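Local atomic coordinates of phosphotriesterase homology protein (PDB entry 1BF6), a protein that hydrolyses phosphorylated glyceryl acetates and also acts on aromatic acetates and propionates, as a zinc-dependent member of the phosphotriesterase family. Residues 197-202 with 234-239. Sequence-based numbering, arbitrary orientation.
Sequences KMIDLG and LNRVML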
loop_
_atom_site.group_PDB
_atom_site.type_symbol
_atom_site.label_atom_id
_atom_site.label_comp_id
_atom_site.label_asym_id
_atom_site.label_seq_id
_atom_site.Cartn_x
_atom_site.Cartn_y
_atom_site.Cartn_z
ATOM N N LYS A 197 11.312 -16.056 -1.975
ATOM C CA LYS A 197 12.155 -15.649 -3.094
ATOM C C LYS A 197 12.235 -14.135 -3.181
ATOM O O LYS A 197 13.326 -13.577 -3.345
ATOM C CB LYS A 197 11.638 -16.257 -4.402
ATOM C CG LYS A 197 11.842 -17.767 -4.446
ATOM C CD LYS A 197 11.251 -18.418 -5.681
ATOM C CE LYS A 197 11.470 -19.923 -5.654
ATOM N NZ LYS A 197 10.806 -20.582 -6.814
ATOM N N MET A 198 11.100 -13.462 -3.005
ATOM C CA MET A 198 11.079 -12.003 -3.058
ATOM C C MET A 198 11.944 -11.406 -1.962
ATOM O O MET A 198 12.718 -10.475 -2.209
ATOM C CB MET A 198 9.646 -11.457 -2.965
ATOM C CG MET A 198 8.788 -11.801 -4.173
ATOM S SD MET A 198 7.163 -11.051 -4.116
ATOM C CE MET A 198 6.228 -12.347 -3.364
ATOM N N ILE A 199 11.826 -11.953 -0.751
ATOM C CA ILE A 199 12.626 -11.480 0.368
ATOM C C ILE A 199 14.121 -11.769 0.096
ATOM O O ILE A 199 14.978 -10.949 0.408
ATOM C CB ILE A 199 12.159 -12.139 1.703
ATOM C CG1 ILE A 199 10.766 -11.609 2.080
ATOM C CG2 ILE A 199 13.184 -11.879 2.825
ATOM C CD1 ILE A 199 10.145 -12.294 3.305
ATOM N N ASP A 200 14.407 -12.907 -0.533
ATOM C CA ASP A 200 15.775 -13.285 -0.855
ATOM C C ASP A 200 16.414 -12.293 -1.835
ATOM O O ASP A 200 17.615 -12.053 -1.782
ATOM C CB ASP A 200 15.827 -14.701 -1.422
ATOM C CG ASP A 200 17.241 -15.252 -1.468
ATOM O OD1 ASP A 200 17.845 -15.393 -0.387
ATOM O OD2 ASP A 200 17.749 -15.525 -2.578
ATOM N N LEU A 201 15.602 -11.712 -2.717
ATOM C CA LEU A 201 16.091 -10.724 -3.682
ATOM C C LEU A 201 16.310 -9.371 -2.998
ATOM O O LEU A 201 16.863 -8.450 -3.601
ATOM C CB LEU A 201 15.111 -10.562 -4.856
ATOM C CG LEU A 201 14.899 -11.744 -5.812
ATOM C CD1 LEU A 201 13.846 -11.374 -6.867
ATOM C CD2 LEU A 201 16.217 -12.137 -6.481
ATOM N N GLY A 202 15.830 -9.244 -1.760
ATOM C CA GLY A 202 16.001 -8.014 -1.003
ATOM C C GLY A 202 14.813 -7.076 -0.888
ATOM O O GLY A 202 14.925 -5.996 -0.311
ATOM N N LEU A 234 11.007 -11.499 9.718
ATOM C CA LEU A 234 10.057 -10.431 10.042
ATOM C C LEU A 234 10.508 -9.013 9.717
ATOM O O LEU A 234 9.672 -8.117 9.584
ATOM C CB LEU A 234 9.607 -10.496 11.506
ATOM C CG LEU A 234 8.799 -11.714 11.971
ATOM C CD1 LEU A 234 8.358 -11.469 13.416
ATOM C CD2 LEU A 234 7.577 -11.924 11.096
ATOM N N ASN A 235 11.814 -8.789 9.587
ATOM C CA ASN A 235 12.291 -7.442 9.262
ATOM C C ASN A 235 12.017 -7.037 7.799
ATOM O O ASN A 235 12.415 -5.952 7.375
ATOM C CB ASN A 235 13.785 -7.272 9.600
ATOM C CG ASN A 235 14.689 -8.191 8.786
ATOM O OD1 ASN A 235 14.246 -9.188 8.194
ATOM N ND2 ASN A 235 15.981 -7.869 8.778
ATOM N N ARG A 236 11.341 -7.902 7.042
ATOM C CA ARG A 236 11.003 -7.603 5.643
ATOM C C ARG A 236 9.494 -7.629 5.379
ATOM O O ARG A 236 9.057 -7.470 4.237
ATOM C CB ARG A 236 11.712 -8.573 4.686
ATOM C CG ARG A 236 13.200 -8.296 4.508
ATOM C CD ARG A 236 13.438 -6.869 4.041
ATOM N NE ARG A 236 14.866 -6.594 3.904
ATOM C CZ ARG A 236 15.622 -6.009 4.832
ATOM N NH1 ARG A 236 15.103 -5.610 5.989
ATOM N NH2 ARG A 236 16.929 -5.887 4.630
ATOM N N VAL A 237 8.709 -7.774 6.450
ATOM C CA VAL A 237 7.248 -7.852 6.364
ATOM C C VAL A 237 6.528 -6.638 6.940
ATOM O O VAL A 237 6.862 -6.160 8.032
ATOM C CB VAL A 237 6.715 -9.119 7.103
ATOM C CG1 VAL A 237 5.193 -9.195 7.017
ATOM C CG2 VAL A 237 7.318 -10.363 6.521
ATOM N N MET A 238 5.575 -6.107 6.172
ATOM C CA MET A 238 4.754 -4.992 6.617
ATOM C C MET A 238 3.275 -5.403 6.500
ATOM O O MET A 238 2.944 -6.353 5.773
ATOM C CB MET A 238 5.096 -3.698 5.887
ATOM C CG MET A 238 6.513 -3.221 6.234
ATOM S SD MET A 238 6.909 -1.555 5.721
ATOM C CE MET A 238 7.046 -1.786 3.949
ATOM N N LEU A 239 2.405 -4.705 7.234
ATOM C CA LEU A 239 0.983 -5.060 7.310
ATOM C C LEU A 239 -0.001 -3.935 7.050
ATOM O O LEU A 239 0.308 -2.764 7.264
ATOM C CB LEU A 239 0.686 -5.605 8.724
ATOM C CG LEU A 239 1.615 -6.665 9.341
ATOM C CD1 LEU A 239 1.228 -6.890 10.808
ATOM C CD2 LEU A 239 1.551 -7.963 8.582
HETATM O O HOH W 1 14.574 -8.877 1.597
HETATM O O HOH W 2 16.964 -5.751 1.638
#
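I199 and R236 make the closest apolar contact between 197-202 and 234-239, their side chains crossing at a slant. The methyl I199 CG2 lies 4.0 Å from R236 CG, and R236 CB also faces the isoleucine's CG1 branch. I199 turns both branches to the base of the arginine, CG2 lying opposite the backbone N (CG1 at chi1 -69°).

The polar part is indirect. R236 bends at chi2 (-56°), which brings NE to 4.3 Å from G202 O, too far for a direct bond. A water bridges the segments instead, donating a hydrogen bond to G202 O (2.8 Å) and accepting one from R236 NH2 (3.0 Å). A second water, between I199 O and R236 NE, sits too close to the carbonyl to be more than doubtful. Within its own segment R236 NH1 donates to N235 O at 3.0 Å; the acceptor lies nearly in the guanidinium plane, whereas NH1 stands well above the carbonyl plane. Losing the guanidinium and CG to an alanine here is likely to leave N235 O and the bridging water without this donor and I199 CG2 without its methylene.

G202, at positive phi (103°), closes helix 192-200 with a Schellman motif, its N bonded to I199 O.

The contact ties the C-terminal end of helix 192-200 to the 3-10 turn that leads into strand 237-239, at the strands' N-terminal ends in this (beta/alpha)8 barrel, opposite the zinc site. Strand 204-207 lies alongside, its V205 bonding to the backbone of R236 and touching I199. Helix 218-230 packs L228 against both I199 and V237.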